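PDB 2DY1: elongation factor G from Thermus thermophilus, which binds GTP together with a magnesium ion and probably works as a GTPase that drives the elongation phase of protein synthesis. Local coordinates for residues T60-V66 with L78-Y84; R92-E96 with P374-P379; T11-H17 with A98-A104. All blocks are in the same frame, centred on the assembly; numbering follows the deposited sequence.

Contact 1: residues T60-V66 with L78-Y84; sequences TTVRTGV and LLDAPGY. With MG (magnesium ion), chain B; GTP (guanosine-5'-triphosphate), chain C.
T61 packs against D80, A81 and P82 where the two switches of a translational GTPase close over a bound GTP. Residues 60-66 carry the threonine of the first switch into strand 65-71, and residues 78-84 leave strand 74-80 through D-A-P-G, the DxxG motif at the start of switch II. The T61 side chain divides its work between its branches. CB sits 3.0 Å from O2G of the γ-phosphate. OG1, anti to the carbonyl carbon (chi1 -65°), binds the magnesium ion at 2.1 Å and is also hydrogen-bonded to D50. The same torsion turns CG2 the other way, to rest 3.7 Å from D80 O and against the A81 carbonyl carbon. The backbone N of T61 adds a hydrogen bond to O2G, so one residue touches both the metal and the γ-phosphate, as the equivalent threonine does in related GTPases.

D80 acts from the second shell. Its OD1 accepts a hydrogen bond from a metal-bound water whose oxygen is 2.7 Å from OD1 and which also donates to A81 O, while OD2 is held by T49 and by T23. T23 supplies the remaining metal ligand, completing six oxygens with T61, two phosphate oxygens and two waters. A further water, outside the metal shell, donates to T60 OG1 and T61 O and accepts from G83 N, tying the switches together beside the γ-phosphate. At G83 any CB would collide with O3G of GTP.

Away from the nucleotide the strands begin an antiparallel hairpin. G65 and D80 form a hydrogen-bonded pair, both N-H···O angles being 162°, and V66 with L79 follows as a non-hydrogen-bonded pair, their side chains alongside each other. T64, just before the strand, lays OG1 3.5 Å from CD of P82, while its CA lies 3.3 Å from D80 O in a CA-H···O contact.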
loop_
_atom_site.group_PDB
_atom_site.type_symbol
_atom_site.label_atom_id
_atom_site.label_comp_id
_atom_site.label_asym_id
_atom_site.label_seq_id
_atom_site.Cartn_x
_atom_site.Cartn_y
_atom_site.Cartn_z
ATOM N N THR A 60 -4.387 -2.718 -16.205
ATOM C CA THR A 60 -4.909 -2.342 -14.894
ATOM C C THR A 60 -4.300 -0.995 -14.538
ATOM O O THR A 60 -3.209 -0.658 -14.985
ATOM C CB THR A 60 -4.554 -3.409 -13.823
ATOM O OG1 THR A 60 -5.254 -3.109 -12.597
ATOM C CG2 THR A 60 -3.060 -3.420 -13.539
ATOM N N THR A 61 -5.005 -0.206 -13.738
ATOM C CA THR A 61 -4.479 1.078 -13.340
ATOM C C THR A 61 -3.405 0.900 -12.273
ATOM O O THR A 61 -3.688 0.635 -11.103
ATOM C CB THR A 61 -5.654 1.958 -12.847
ATOM O OG1 THR A 61 -6.515 2.190 -13.963
ATOM C CG2 THR A 61 -5.166 3.315 -12.313
ATOM N N VAL A 62 -2.152 1.071 -12.691
ATOM C CA VAL A 62 -1.001 0.936 -11.806
ATOM C C VAL A 62 -0.749 2.272 -11.111
ATOM O O VAL A 62 -0.285 2.307 -9.967
ATOM C CB VAL A 62 0.244 0.546 -12.637
ATOM C CG1 VAL A 62 1.517 0.562 -11.783
ATOM C CG2 VAL A 62 0.007 -0.827 -13.255
ATOM N N ARG A 63 -1.056 3.353 -11.830
ATOM C CA ARG A 63 -0.836 4.704 -11.332
ATOM C C ARG A 63 -2.083 5.544 -11.477
ATOM O O ARG A 63 -2.715 5.561 -12.540
ATOM C CB ARG A 63 0.285 5.379 -12.125
ATOM C CG ARG A 63 1.608 4.589 -12.190
ATOM C CD ARG A 63 2.245 4.401 -10.839
ATOM N NE ARG A 63 2.693 5.692 -10.304
ATOM C CZ ARG A 63 3.151 5.867 -9.066
ATOM N NH1 ARG A 63 3.229 4.848 -8.223
ATOM N NH2 ARG A 63 3.542 7.079 -8.670
ATOM N N THR A 64 -2.449 6.234 -10.400
ATOM C CA THR A 64 -3.600 7.116 -10.432
ATOM C C THR A 64 -3.486 8.152 -11.548
ATOM O O THR A 64 -2.420 8.749 -11.747
ATOM C CB THR A 64 -3.695 7.865 -9.096
ATOM O OG1 THR A 64 -3.808 6.905 -8.041
ATOM C CG2 THR A 64 -4.893 8.831 -9.079
ATOM N N GLY A 65 -4.583 8.342 -12.279
ATOM C CA GLY A 65 -4.637 9.342 -13.339
ATOM C C GLY A 65 -5.629 10.428 -12.952
ATOM O O GLY A 65 -6.671 10.157 -12.378
ATOM N N VAL A 66 -5.284 11.674 -13.254
ATOM C CA VAL A 66 -6.170 12.796 -12.959
ATOM C C VAL A 66 -7.025 13.117 -14.180
ATOM O O VAL A 66 -6.532 13.158 -15.322
ATOM C CB VAL A 66 -5.347 14.051 -12.565
ATOM C CG1 VAL A 66 -6.299 15.203 -12.229
ATOM C CG2 VAL A 66 -4.454 13.730 -11.361
ATOM N N LEU A 78 -11.334 14.471 -10.762
ATOM C CA LEU A 78 -11.563 13.050 -10.495
ATOM C C LEU A 78 -10.244 12.302 -10.530
ATOM O O LEU A 78 -9.500 12.404 -11.497
ATOM C CB LEU A 78 -12.520 12.478 -11.557
ATOM C CG LEU A 78 -13.009 11.034 -11.373
ATOM C CD1 LEU A 78 -13.898 10.938 -10.120
ATOM C CD2 LEU A 78 -13.798 10.602 -12.622
ATOM N N LEU A 79 -9.959 11.562 -9.466
ATOM C CA LEU A 79 -8.707 10.798 -9.402
ATOM C C LEU A 79 -9.067 9.333 -9.658
ATOM O O LEU A 79 -9.688 8.690 -8.819
ATOM C CB LEU A 79 -8.064 10.968 -8.028
ATOM C CG LEU A 79 -7.981 12.441 -7.587
ATOM C CD1 LEU A 79 -7.290 12.543 -6.230
ATOM C CD2 LEU A 79 -7.203 13.249 -8.625
ATOM N N ASP A 80 -8.658 8.819 -10.827
ATOM C CA ASP A 80 -8.974 7.436 -11.245
ATOM C C ASP A 80 -7.865 6.564 -10.658
ATOM O O ASP A 80 -6.743 6.511 -11.171
ATOM C CB ASP A 80 -9.018 7.379 -12.790
ATOM C CG ASP A 80 -9.267 5.984 -13.325
ATOM O OD1 ASP A 80 -9.779 5.157 -12.556
ATOM O OD2 ASP A 80 -8.946 5.729 -14.521
ATOM N N ALA A 81 -8.191 5.901 -9.563
ATOM C CA ALA A 81 -7.214 5.138 -8.787
ATOM C C ALA A 81 -7.132 3.668 -9.115
ATOM O O ALA A 81 -8.032 3.125 -9.764
ATOM C CB ALA A 81 -7.557 5.300 -7.275
ATOM N N PRO A 82 -6.053 3.005 -8.658
ATOM C CA PRO A 82 -5.882 1.572 -8.897
ATOM C C PRO A 82 -6.965 0.782 -8.173
ATOM O O PRO A 82 -7.656 1.276 -7.262
ATOM C CB PRO A 82 -4.523 1.267 -8.272
ATOM C CG PRO A 82 -3.766 2.564 -8.424
ATOM C CD PRO A 82 -4.840 3.577 -8.038
ATOM N N GLY A 83 -7.062 -0.485 -8.549
ATOM C CA GLY A 83 -8.007 -1.370 -7.910
ATOM C C GLY A 83 -7.268 -2.428 -7.088
ATOM O O GLY A 83 -7.703 -2.800 -6.015
ATOM N N TYR A 84 -6.119 -2.892 -7.570
ATOM C CA TYR A 84 -5.397 -3.941 -6.855
ATOM C C TYR A 84 -4.669 -3.467 -5.608
ATOM O O TYR A 84 -4.085 -2.375 -5.600
ATOM C CB TYR A 84 -4.378 -4.613 -7.784
ATOM C CG TYR A 84 -4.986 -5.549 -8.802
ATOM C CD1 TYR A 84 -4.913 -5.272 -10.162
ATOM C CD2 TYR A 84 -5.622 -6.723 -8.395
ATOM C CE1 TYR A 84 -5.455 -6.141 -11.114
ATOM C CE2 TYR A 84 -6.169 -7.598 -9.336
ATOM C CZ TYR A 84 -6.081 -7.299 -10.685
ATOM O OH TYR A 84 -6.642 -8.145 -11.618
HETATM MG MG MG B . -8.429 1.451 -13.990
HETATM P PG GTP C . -8.560 -1.471 -12.478
HETATM O O1G GTP C . -7.627 -2.688 -12.961
HETATM O O2G GTP C . -7.866 -0.083 -12.886
HETATM O O3G GTP C . -8.891 -1.531 -11.037
HETATM O O3B GTP C . -9.862 -1.657 -13.407
HETATM P PB GTP C . -10.986 -0.537 -13.647
HETATM O O1B GTP C . -11.872 -0.493 -12.460
HETATM O O2B GTP C . -10.346 0.730 -14.075
HETATM O O3A GTP C . -11.861 -1.205 -14.814
HETATM P PA GTP C . -11.646 -0.918 -16.377
HETATM O O1A GTP C . -12.234 0.399 -16.709
HETATM O O2A GTP C . -10.227 -1.168 -16.718
HETATM O "O5'" GTP C . -12.566 -2.040 -17.068
HETATM C "C5'" GTP C . -12.119 -3.397 -17.048
HETATM C "C4'" GTP C . -12.921 -4.221 -18.054
HETATM O "O4'" GTP C . -14.308 -4.000 -17.752
HETATM C "C3'" GTP C . -12.692 -3.683 -19.469
HETATM O "O3'" GTP C . -12.817 -4.758 -20.404
HETATM C "C2'" GTP C . -13.845 -2.695 -19.642
HETATM O "O2'" GTP C . -14.183 -2.600 -21.029
HETATM C "C1'" GTP C . -14.944 -3.483 -18.931
HETATM N N9 GTP C . -16.094 -2.641 -18.532
HETATM C C8 GTP C . -16.035 -1.526 -17.806
HETATM N N7 GTP C . -17.268 -1.110 -17.524
HETATM C C5 GTP C . -18.124 -1.963 -18.079
HETATM C C6 GTP C . -19.512 -2.040 -18.122
HETATM O O6 GTP C . -20.224 -1.231 -17.527
HETATM N N1 GTP C . -20.102 -3.092 -18.834
HETATM C C2 GTP C . -19.297 -4.039 -19.478
HETATM N N2 GTP C . -19.853 -5.042 -20.152
HETATM N N3 GTP C . -17.961 -3.935 -19.410
HETATM C C4 GTP C . -17.376 -2.935 -18.734
HETATM O O HOH W 1 -5.103 -1.674 -10.308
HETATM O O HOH W 2 -8.907 2.619 -12.321
HETATM O O HOH W 3 -8.005 0.466 -15.788
#

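Contact 2: residues R92-E96 with P374-P379; sequences RGALE and PFARLP
R92 NH1 donates to R377 O at 2.6 Å, a short bond somewhat bent at the hydrogen (146°). It joins helix 88-97, the switch II helix of the GTPase fold, to the loop that leads from strand 361-363 of one β-sheet to strand 383-389 of the next, and so fastens the nucleotide-binding domain to an interdomain connection. The carbonyl oxygen lies at the edge of the guanidinium, close to its plane. One flat face of that group is covered by P379, whose CG stands 3.3 Å above the plane, offset toward the rim. At the base of the side chain CB packs 3.8 Å from L378 CD2, the two side chains running in opposite directions; from CG to NE the chain then runs extended and carries the charge well away from the helix. A leucine in its place would probably leave R377 O without this donor and strip P379 of the flat surface it packs on.

One helical turn further on, E96 grips the same loop. Its OE1 accepts the N-H of A376 at 2.7 Å in an almost straight bond (172°), approached from the anti side of the carboxylate. OE1 also lies over one face of the F375 ring, and CG packs on A376 CB. The other oxygen, OE2, forms a salt bridge to K287, which is shared with P374 O. At the backbone of the same residue, E96 O, which is also hydrogen-bonded to Y306 OH, lies 3.6 Å from CB of P374.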
loop_
_atom_site.group_PDB
_atom_site.type_symbol
_atom_site.label_atom_id
_atom_site.label_comp_id
_atom_site.label_asym_id
_atom_site.label_seq_id
_atom_site.Cartn_x
_atom_site.Cartn_y
_atom_site.Cartn_z
ATOM N N ARG A 92 -4.255 4.836 -1.495
ATOM C CA ARG A 92 -4.379 5.658 -0.285
ATOM C C ARG A 92 -4.024 7.109 -0.570
ATOM O O ARG A 92 -4.644 8.030 -0.010
ATOM C CB ARG A 92 -3.552 5.050 0.854
ATOM C CG ARG A 92 -4.184 3.719 1.337
ATOM C CD ARG A 92 -3.555 3.174 2.583
ATOM N NE ARG A 92 -4.153 1.880 2.946
ATOM C CZ ARG A 92 -3.997 1.310 4.136
ATOM N NH1 ARG A 92 -3.274 1.922 5.062
ATOM N NH2 ARG A 92 -4.558 0.136 4.398
ATOM N N GLY A 93 -3.065 7.319 -1.464
ATOM C CA GLY A 93 -2.701 8.679 -1.837
ATOM C C GLY A 93 -3.865 9.402 -2.512
ATOM O O GLY A 93 -4.091 10.588 -2.266
ATOM N N ALA A 94 -4.609 8.711 -3.379
ATOM C CA ALA A 94 -5.748 9.326 -4.069
ATOM C C ALA A 94 -6.837 9.689 -3.067
ATOM O O ALA A 94 -7.430 10.756 -3.168
ATOM C CB ALA A 94 -6.309 8.384 -5.139
ATOM N N LEU A 95 -7.083 8.812 -2.097
ATOM C CA LEU A 95 -8.108 9.094 -1.099
ATOM C C LEU A 95 -7.670 10.274 -0.224
ATOM O O LEU A 95 -8.484 11.139 0.114
ATOM C CB LEU A 95 -8.406 7.828 -0.269
ATOM C CG LEU A 95 -9.230 6.795 -1.066
ATOM C CD1 LEU A 95 -9.148 5.437 -0.406
ATOM C CD2 LEU A 95 -10.682 7.270 -1.210
ATOM N N GLU A 96 -6.388 10.315 0.137
ATOM C CA GLU A 96 -5.846 11.430 0.939
ATOM C C GLU A 96 -6.079 12.760 0.249
ATOM O O GLU A 96 -6.346 13.787 0.895
ATOM C CB GLU A 96 -4.334 11.316 1.068
ATOM C CG GLU A 96 -3.787 10.563 2.196
ATOM C CD GLU A 96 -2.340 10.963 2.410
ATOM O OE1 GLU A 96 -1.698 10.389 3.282
ATOM O OE2 GLU A 96 -1.852 11.876 1.698
ATOM N N PRO A 374 -4.903 15.854 5.868
ATOM C CA PRO A 374 -5.331 14.457 5.691
ATOM C C PRO A 374 -4.114 13.540 5.600
ATOM O O PRO A 374 -3.104 13.889 4.986
ATOM C CB PRO A 374 -6.108 14.491 4.369
ATOM C CG PRO A 374 -6.621 15.925 4.302
ATOM C CD PRO A 374 -5.454 16.728 4.816
ATOM N N PHE A 375 -4.195 12.362 6.203
ATOM C CA PHE A 375 -3.069 11.459 6.161
ATOM C C PHE A 375 -3.544 10.022 6.219
ATOM O O PHE A 375 -4.321 9.650 7.098
ATOM C CB PHE A 375 -2.132 11.706 7.355
ATOM C CG PHE A 375 -0.846 10.930 7.281
ATOM C CD1 PHE A 375 0.234 11.443 6.589
ATOM C CD2 PHE A 375 -0.750 9.654 7.832
ATOM C CE1 PHE A 375 1.404 10.697 6.434
ATOM C CE2 PHE A 375 0.424 8.898 7.678
ATOM C CZ PHE A 375 1.487 9.420 6.982
ATOM N N ALA A 376 -3.076 9.224 5.262
ATOM C CA ALA A 376 -3.395 7.810 5.234
ATOM C C ALA A 376 -2.058 7.087 5.244
ATOM O O ALA A 376 -1.259 7.202 4.301
ATOM C CB ALA A 376 -4.191 7.453 3.975
ATOM N N ARG A 377 -1.812 6.363 6.332
ATOM C CA ARG A 377 -0.587 5.610 6.529
ATOM C C ARG A 377 -0.500 4.476 5.509
ATOM O O ARG A 377 -1.512 3.874 5.185
ATOM C CB ARG A 377 -0.601 5.012 7.938
ATOM C CG ARG A 377 0.682 4.343 8.396
ATOM C CD ARG A 377 0.434 3.594 9.703
ATOM N NE ARG A 377 -0.462 2.471 9.471
ATOM C CZ ARG A 377 -0.045 1.259 9.120
ATOM N NH1 ARG A 377 1.258 1.011 8.980
ATOM N NH2 ARG A 377 -0.928 0.307 8.874
ATOM N N LEU A 378 0.696 4.209 4.991
ATOM C CA LEU A 378 0.877 3.075 4.089
ATOM C C LEU A 378 1.417 1.900 4.914
ATOM O O LEU A 378 2.349 2.062 5.707
ATOM C CB LEU A 378 1.886 3.387 2.983
ATOM C CG LEU A 378 1.565 4.517 2.004
ATOM C CD1 LEU A 378 2.576 4.465 0.881
ATOM C CD2 LEU A 378 0.166 4.363 1.436
ATOM N N PRO A 379 0.809 0.709 4.771
ATOM C CA PRO A 379 1.273 -0.470 5.507
ATOM C C PRO A 379 2.654 -0.796 4.941
ATOM O O PRO A 379 2.900 -0.555 3.771
ATOM C CB PRO A 379 0.256 -1.548 5.127
ATOM C CG PRO A 379 -0.958 -0.771 4.653
ATOM C CD PRO A 379 -0.348 0.393 3.922
#

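Contact 3: residues T11-H17 with A98-A104; sequences TVALVGH and ADAALVA
Backbone hydrogen bonds are the first kind of link between T11-H17 and A98-A104, segments that carry two neighbouring parallel strands. A13 N reaches A100 O, L102 N reaches A13 O at 2.8 Å, V15 N reaches L102 O, and A104 N reaches V15 O. A13 and V15 thus each use both N and O toward 100-104, while V12 and L14 turn their backbone bonds to strand 74-80 and A81 beyond it. Before the strands settle into step, D99 N bonds to T11 O from well above the carbonyl plane. CA-H groups fill the intervals, the CA of L14 lying 3.3 Å from L102 O. The axes are twisted by 31°.

Apolar contacts divide between the two faces. On one, L14 and L102 lie side by side and point the same way; each has CG anti to its own backbone nitrogen (chi1 171° in both), which brings L14 CD1 within 3.7 Å of L102 CG. V12 CG1 crosses to L102 CB at the same 3.7 Å. Helix 22-32 covers L14 and A104 on this side. On the other face V15 CG2 meets V103 CG2 at 3.9 Å, while L95 of helix 88-97 packs on A13, A101 and V15. A98, just before the strand, brings its CB to A13 CB at 3.8 Å.

Polar links lie at the ends. One water accepts from H17 N and donates to A104 O, bridging the strands where they part. At the other end D99 forms salt bridges to R278 and R304, and T11 OG1 is hydrogen-bonded to G345.

A steric limit acts at G16: its backbone angles call for glycine, and a CB there would strike A104 O. These strands lie inside the sheet of a P-loop GTPase, between strands 74-80 and 129-134, strand 9-16 running straight into the phosphate-binding Walker A loop with K22 and T23.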
loop_
_atom_site.group_PDB
_atom_site.type_symbol
_atom_site.label_atom_id
_atom_site.label_comp_id
_atom_site.label_asym_id
_atom_site.label_seq_id
_atom_site.Cartn_x
_atom_site.Cartn_y
_atom_site.Cartn_z
ATOM N N THR A 11 -13.398 17.533 -5.456
ATOM C CA THR A 11 -12.230 16.669 -5.652
ATOM C C THR A 11 -12.741 15.298 -5.195
ATOM O O THR A 11 -13.137 15.124 -4.037
ATOM C CB THR A 11 -11.029 17.055 -4.787
ATOM O OG1 THR A 11 -10.783 18.465 -4.920
ATOM C CG2 THR A 11 -9.782 16.310 -5.284
ATOM N N VAL A 12 -12.648 14.311 -6.078
ATOM C CA VAL A 12 -13.223 12.996 -5.797
ATOM C C VAL A 12 -12.279 11.876 -6.197
ATOM O O VAL A 12 -11.729 11.922 -7.300
ATOM C CB VAL A 12 -14.551 12.836 -6.613
ATOM C CG1 VAL A 12 -15.185 11.463 -6.369
ATOM C CG2 VAL A 12 -15.543 13.962 -6.242
ATOM N N ALA A 13 -12.090 10.886 -5.314
ATOM C CA ALA A 13 -11.244 9.724 -5.656
ATOM C C ALA A 13 -12.187 8.612 -6.094
ATOM O O ALA A 13 -13.131 8.302 -5.377
ATOM C CB ALA A 13 -10.457 9.254 -4.457
ATOM N N LEU A 14 -11.910 8.020 -7.253
ATOM C CA LEU A 14 -12.729 6.933 -7.807
ATOM C C LEU A 14 -11.944 5.662 -7.473
ATOM O O LEU A 14 -10.827 5.425 -7.994
ATOM C CB LEU A 14 -12.865 7.132 -9.318
ATOM C CG LEU A 14 -13.494 6.001 -10.126
ATOM C CD1 LEU A 14 -14.881 5.651 -9.587
ATOM C CD2 LEU A 14 -13.596 6.478 -11.560
ATOM N N VAL A 15 -12.532 4.838 -6.608
ATOM C CA VAL A 15 -11.881 3.629 -6.113
ATOM C C VAL A 15 -12.815 2.448 -6.257
ATOM O O VAL A 15 -13.989 2.616 -6.588
ATOM C CB VAL A 15 -11.506 3.788 -4.630
ATOM C CG1 VAL A 15 -10.439 4.882 -4.485
ATOM C CG2 VAL A 15 -12.751 4.202 -3.793
ATOM N N GLY A 16 -12.286 1.258 -6.028
ATOM C CA GLY A 16 -13.120 0.068 -6.137
ATOM C C GLY A 16 -12.270 -1.125 -6.542
ATOM O O GLY A 16 -11.123 -0.969 -6.932
ATOM N N HIS A 17 -12.836 -2.315 -6.445
ATOM C CA HIS A 17 -12.114 -3.524 -6.797
ATOM C C HIS A 17 -11.627 -3.490 -8.224
ATOM O O HIS A 17 -12.229 -2.870 -9.104
ATOM C CB HIS A 17 -13.032 -4.736 -6.631
ATOM C CG HIS A 17 -12.309 -6.045 -6.575
ATOM N ND1 HIS A 17 -11.783 -6.557 -5.409
ATOM C CD2 HIS A 17 -12.031 -6.949 -7.544
ATOM C CE1 HIS A 17 -11.209 -7.720 -5.661
ATOM N NE2 HIS A 17 -11.346 -7.981 -6.950
ATOM N N ALA A 98 -8.467 13.570 -1.930
ATOM C CA ALA A 98 -9.844 13.934 -2.269
ATOM C C ALA A 98 -10.687 14.278 -1.061
ATOM O O ALA A 98 -10.287 13.993 0.055
ATOM C CB ALA A 98 -10.495 12.773 -3.020
ATOM N N ASP A 99 -11.856 14.864 -1.318
ATOM C CA ASP A 99 -12.773 15.211 -0.245
ATOM C C ASP A 99 -13.950 14.233 -0.177
ATOM O O ASP A 99 -14.824 14.363 0.696
ATOM C CB ASP A 99 -13.298 16.647 -0.420
ATOM C CG ASP A 99 -12.187 17.681 -0.392
ATOM O OD1 ASP A 99 -11.143 17.418 0.236
ATOM O OD2 ASP A 99 -12.372 18.765 -1.001
ATOM N N ALA A 100 -13.978 13.252 -1.082
ATOM C CA ALA A 100 -15.048 12.243 -1.100
ATOM C C ALA A 100 -14.572 11.081 -1.950
ATOM O O ALA A 100 -13.681 11.249 -2.791
ATOM C CB ALA A 100 -16.328 12.816 -1.695
ATOM N N ALA A 101 -15.168 9.911 -1.719
ATOM C CA ALA A 101 -14.816 8.725 -2.487
ATOM C C ALA A 101 -16.014 8.262 -3.313
ATOM O O ALA A 101 -17.124 8.182 -2.802
ATOM C CB ALA A 101 -14.400 7.613 -1.548
ATOM N N LEU A 102 -15.787 8.003 -4.598
ATOM C CA LEU A 102 -16.815 7.457 -5.490
ATOM C C LEU A 102 -16.354 6.013 -5.612
ATOM O O LEU A 102 -15.272 5.745 -6.136
ATOM C CB LEU A 102 -16.783 8.150 -6.856
ATOM C CG LEU A 102 -17.663 7.524 -7.953
ATOM C CD1 LEU A 102 -19.158 7.493 -7.501
ATOM C CD2 LEU A 102 -17.538 8.349 -9.255
ATOM N N VAL A 103 -17.175 5.085 -5.144
ATOM C CA VAL A 103 -16.790 3.678 -5.099
ATOM C C VAL A 103 -17.522 2.883 -6.164
ATOM O O VAL A 103 -18.728 2.725 -6.089
ATOM C CB VAL A 103 -17.113 3.101 -3.679
ATOM C CG1 VAL A 103 -16.596 1.676 -3.546
ATOM C CG2 VAL A 103 -16.492 4.015 -2.578
ATOM N N ALA A 104 -16.780 2.401 -7.169
ATOM C CA ALA A 104 -17.373 1.618 -8.252
ATOM C C ALA A 104 -17.585 0.201 -7.760
ATOM O O ALA A 104 -16.713 -0.387 -7.107
ATOM C CB ALA A 104 -16.444 1.586 -9.468
HETATM O O HOH W 4 -14.313 18.645 -2.915
HETATM O O HOH W 5 -15.771 -2.752 -6.270
#

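The three contacts meet around helix 88-97 and the sheet of the GTPase domain. Contacts 1 and 3 share that mixed sheet, their centres about 10 Å apart: strand 74-80 lies between 65-71 and 9-16, and 9-16 neighbours 100-106. Along the chain contact 1 is nested inside the loop closed by contact 3, whereas contacts 2 and 3 cross, their segments alternating. Helix 88-97 belongs to contact 2, about 14 Å from contact 1 and 13 Å from contact 3; it packs on A81 and A13 while its other side meets the 374-379 loop, far later in sequence. The path from both switches through this helix to that interdomain loop may relay nucleotide state to domain arrangement.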